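Local coordinates for inactive glucansucrase (PDB 5JBD), which is an inactive glucansucrase of family GH70 that carries a bound calcium ion in a fold built round a parallel beta/alpha barrel, at residues Asn397-Leu402 with Gln425-Phe430. Residues are numbered along the deposited sequence; the frame is centred on the assembly and turned at random.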
ATOM      1  N   ASN A 397      -2.716  11.251   1.987  1.00 26.54           N
ATOM      2  CA  ASN A 397      -2.424  11.980   3.247  1.00 27.80           C
ATOM      3  C   ASN A 397      -3.164  13.312   3.325  1.00 27.30           C
ATOM      4  O   ASN A 397      -3.769  13.634   4.348  1.00 27.62           O
ATOM      5  CB  ASN A 397      -0.914  12.250   3.406  1.00 28.44           C
ATOM      6  CG  ASN A 397      -0.115  10.994   3.724  1.00 29.41           C
ATOM      7  OD1 ASN A 397      -0.667   9.932   4.053  1.00 28.86           O
ATOM      8  ND2 ASN A 397       1.208  11.111   3.625  1.00 29.81           N
ATOM      9  N   LEU A 398      -3.127  14.064   2.230  1.00 28.12           N
ATOM     10  CA  LEU A 398      -3.762  15.378   2.144  1.00 29.60           C
ATOM     11  C   LEU A 398      -5.289  15.281   2.273  1.00 31.04           C
ATOM     12  O   LEU A 398      -5.913  16.058   3.006  1.00 31.01           O
ATOM     13  CB  LEU A 398      -3.382  16.039   0.816  1.00 30.26           C
ATOM     14  CG  LEU A 398      -3.559  17.549   0.616  1.00 31.90           C
ATOM     15  CD1 LEU A 398      -2.567  18.044  -0.431  1.00 30.59           C
ATOM     16  CD2 LEU A 398      -4.983  17.913   0.211  1.00 34.41           C
ATOM     17  N   ILE A 399      -5.872  14.316   1.570  1.00 29.94           N
ATOM     18  CA  ILE A 399      -7.325  14.112   1.600  1.00 29.79           C
ATOM     19  C   ILE A 399      -7.782  13.635   2.985  1.00 30.45           C
ATOM     20  O   ILE A 399      -8.788  14.113   3.486  1.00 32.84           O
ATOM     21  CB  ILE A 399      -7.779  13.154   0.471  1.00 29.28           C
ATOM     22  CG1 ILE A 399      -7.565  13.793  -0.909  1.00 28.91           C
ATOM     23  CG2 ILE A 399      -9.236  12.708   0.639  1.00 29.24           C
ATOM     24  CD1 ILE A 399      -8.493  14.929  -1.269  1.00 30.14           C
ATOM     25  N   ASN A 400      -7.051  12.706   3.602  1.00 30.64           N
ATOM     26  CA  ASN A 400      -7.382  12.274   4.959  1.00 32.66           C
ATOM     27  C   ASN A 400      -7.229  13.381   6.006  1.00 36.46           C
ATOM     28  O   ASN A 400      -8.026  13.437   6.955  1.00 35.78           O
ATOM     29  CB  ASN A 400      -6.564  11.050   5.361  1.00 33.38           C
ATOM     30  CG  ASN A 400      -7.042   9.761   4.685  1.00 32.91           C
ATOM     31  OD1 ASN A 400      -8.172   9.672   4.194  1.00 33.36           O
ATOM     32  ND2 ASN A 400      -6.178   8.751   4.677  1.00 31.63           N
ATOM     33  N   ARG A 401      -6.211  14.240   5.849  1.00 35.96           N
ATOM     34  CA  ARG A 401      -6.065  15.440   6.700  1.00 39.27           C
ATOM     35  C   ARG A 401      -7.358  16.259   6.634  1.00 36.17           C
ATOM     36  O   ARG A 401      -7.923  16.626   7.659  1.00 36.82           O
ATOM     37  CB  ARG A 401      -4.831  16.335   6.315  1.00 41.43           C
ATOM     38  CG  ARG A 401      -3.680  16.245   7.319  1.00 52.09           C
ATOM     39  CD  ARG A 401      -2.833  17.537   7.457  1.00 55.51           C
ATOM     40  NE  ARG A 401      -1.490  17.272   7.989  1.00 62.98           N
ATOM     41  CZ  ARG A 401      -1.182  16.860   9.231  1.00 64.79           C
ATOM     42  NH1 ARG A 401      -2.118  16.612  10.147  1.00 66.44           N
ATOM     43  NH2 ARG A 401       0.096  16.668   9.563  1.00 60.66           N
ATOM     44  N   LEU A 402      -7.830  16.494   5.416  1.00 35.60           N
ATOM     45  CA  LEU A 402      -9.054  17.257   5.171  1.00 37.28           C
ATOM     46  C   LEU A 402     -10.295  16.557   5.759  1.00 38.11           C
ATOM     47  O   LEU A 402     -11.142  17.221   6.354  1.00 40.31           O
ATOM     48  CB  LEU A 402      -9.198  17.525   3.668  1.00 39.06           C
ATOM     49  CG  LEU A 402     -10.166  18.560   3.087  1.00 40.74           C
ATOM     50  CD1 LEU A 402     -10.224  19.845   3.902  1.00 43.06           C
ATOM     51  CD2 LEU A 402      -9.765  18.856   1.645  1.00 41.68           C
ATOM     52  N   GLN A 425     -16.705  14.813  -0.114  1.00 34.59           N
ATOM     53  CA  GLN A 425     -16.712  16.177   0.376  1.00 35.66           C
ATOM     54  C   GLN A 425     -15.289  16.746   0.317  1.00 33.45           C
ATOM     55  O   GLN A 425     -15.084  17.854  -0.151  1.00 32.17           O
ATOM     56  CB  GLN A 425     -17.236  16.228   1.820  1.00 37.69           C
ATOM     57  CG  GLN A 425     -17.265  17.624   2.438  1.00 42.13           C
ATOM     58  CD  GLN A 425     -17.572  17.617   3.928  1.00 44.25           C
ATOM     59  OE1 GLN A 425     -18.204  16.693   4.445  1.00 47.32           O
ATOM     60  NE2 GLN A 425     -17.116  18.646   4.627  1.00 43.56           N
ATOM     61  N   ALA A 426     -14.327  15.980   0.822  1.00 33.70           N
ATOM     62  CA  ALA A 426     -12.912  16.394   0.775  1.00 32.26           C
ATOM     63  C   ALA A 426     -12.448  16.695  -0.657  1.00 31.74           C
ATOM     64  O   ALA A 426     -11.764  17.686  -0.886  1.00 32.78           O
ATOM     65  CB  ALA A 426     -12.040  15.337   1.427  1.00 30.48           C
ATOM     66  N   TRP A 427     -12.823  15.854  -1.618  1.00 32.71           N
ATOM     67  CA  TRP A 427     -12.453  16.098  -3.033  1.00 32.83           C
ATOM     68  C   TRP A 427     -13.072  17.338  -3.650  1.00 33.72           C
ATOM     69  O   TRP A 427     -12.401  18.070  -4.377  1.00 32.52           O
ATOM     70  CB  TRP A 427     -12.705  14.861  -3.912  1.00 31.76           C
ATOM     71  CG  TRP A 427     -11.505  13.984  -3.871  1.00 31.28           C
ATOM     72  CD1 TRP A 427     -11.337  12.841  -3.149  1.00 31.34           C
ATOM     73  CD2 TRP A 427     -10.256  14.243  -4.523  1.00 30.69           C
ATOM     74  NE1 TRP A 427     -10.056  12.345  -3.348  1.00 30.81           N
ATOM     75  CE2 TRP A 427      -9.377  13.187  -4.188  1.00 30.08           C
ATOM     76  CE3 TRP A 427      -9.802  15.261  -5.383  1.00 30.58           C
ATOM     77  CZ2 TRP A 427      -8.061  13.126  -4.665  1.00 28.72           C
ATOM     78  CZ3 TRP A 427      -8.496  15.194  -5.866  1.00 31.19           C
ATOM     79  CH2 TRP A 427      -7.641  14.131  -5.499  1.00 28.47           C
ATOM     80  N   GLN A 428     -14.345  17.598  -3.348  1.00 37.50           N
ATOM     81  CA  GLN A 428     -14.964  18.849  -3.785  1.00 38.38           C
ATOM     82  C   GLN A 428     -14.169  20.034  -3.212  1.00 36.14           C
ATOM     83  O   GLN A 428     -13.850  20.968  -3.940  1.00 33.19           O
ATOM     84  CB  GLN A 428     -16.429  18.930  -3.359  1.00 46.29           C
ATOM     85  CG  GLN A 428     -17.206  20.014  -4.080  1.00 53.40           C
ATOM     86  CD  GLN A 428     -18.693  19.960  -3.774  1.00 62.61           C
ATOM     87  OE1 GLN A 428     -19.122  20.243  -2.651  1.00 66.68           O
ATOM     88  NE2 GLN A 428     -19.491  19.598  -4.774  1.00 68.72           N
ATOM     89  N   GLU A 429     -13.833  19.963  -1.921  1.00 33.58           N
ATOM     90  CA  GLU A 429     -13.042  21.014  -1.254  1.00 34.16           C
ATOM     91  C   GLU A 429     -11.651  21.150  -1.863  1.00 32.45           C
ATOM     92  O   GLU A 429     -11.194  22.264  -2.106  1.00 32.44           O
ATOM     93  CB  GLU A 429     -12.949  20.742   0.253  1.00 33.75           C
ATOM     94  CG  GLU A 429     -14.280  20.958   0.969  1.00 36.20           C
ATOM     95  CD  GLU A 429     -14.327  20.361   2.365  1.00 37.96           C
ATOM     96  OE1 GLU A 429     -13.405  19.600   2.740  1.00 36.69           O
ATOM     97  OE2 GLU A 429     -15.304  20.638   3.094  1.00 38.19           O
ATOM     98  N   PHE A 430     -11.006  20.009  -2.126  1.00 31.04           N
ATOM     99  CA  PHE A 430      -9.688  19.991  -2.752  1.00 30.92           C
ATOM    100  C   PHE A 430      -9.669  20.651  -4.136  1.00 31.42           C
ATOM    101  O   PHE A 430      -8.848  21.531  -4.376  1.00 30.28           O
ATOM    102  CB  PHE A 430      -9.123  18.566  -2.846  1.00 30.75           C
ATOM    103  CG  PHE A 430      -7.775  18.507  -3.514  1.00 30.90           C
ATOM    104  CD1 PHE A 430      -6.612  18.671  -2.768  1.00 31.65           C
ATOM    105  CD2 PHE A 430      -7.671  18.343  -4.889  1.00 31.04           C
ATOM    106  CE1 PHE A 430      -5.372  18.634  -3.381  1.00 31.78           C
ATOM    107  CE2 PHE A 430      -6.426  18.308  -5.510  1.00 32.36           C
ATOM    108  CZ  PHE A 430      -5.277  18.460  -4.754  1.00 30.44           C
TER
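Ile399 of helix 392-406 sets its CD1 methyl over the indole of Trp427, joining two helices that follow barrel strand 385-388 in the TIM-barrel part of this GH70 fold. The segment axes approach to 9.3 Å at 108°, and the contact between them is largely apolar. CD1 lies 3.6 Å from the centroid of the five-membered ring of Trp427, only 15° off its normal, a CH-pi contact over the face. The chi1 of Ile399, -67°, puts CG1 beside the backbone N and CG2 anti to it, and CG2 meets Ala426 CB at 3.9 Å. The Trp427 ring also meets Phe659 edge-to-face. Leu398 approaches Phe430 differently: its CD2 comes to the ring edge, near the ring plane, 3.5 Å from CD1 of Phe430, the two side chains crossing at about a right angle. Leu402 rests on the backbone of Ala426, its CD2 3.4 Å from Ala426 O, a carbonyl that accepts the helical bond from Phe430 N, while its CG packs against the CB methyl. The extended Glu429 crosses Leu402 obliquely, bringing OE1 against its CG and CD1. The other carboxylate oxygen, Glu429 OE2, takes a nearly straight hydrogen bond of 3.1 Å from Gln425 NE2, which lies above the carboxylate plane.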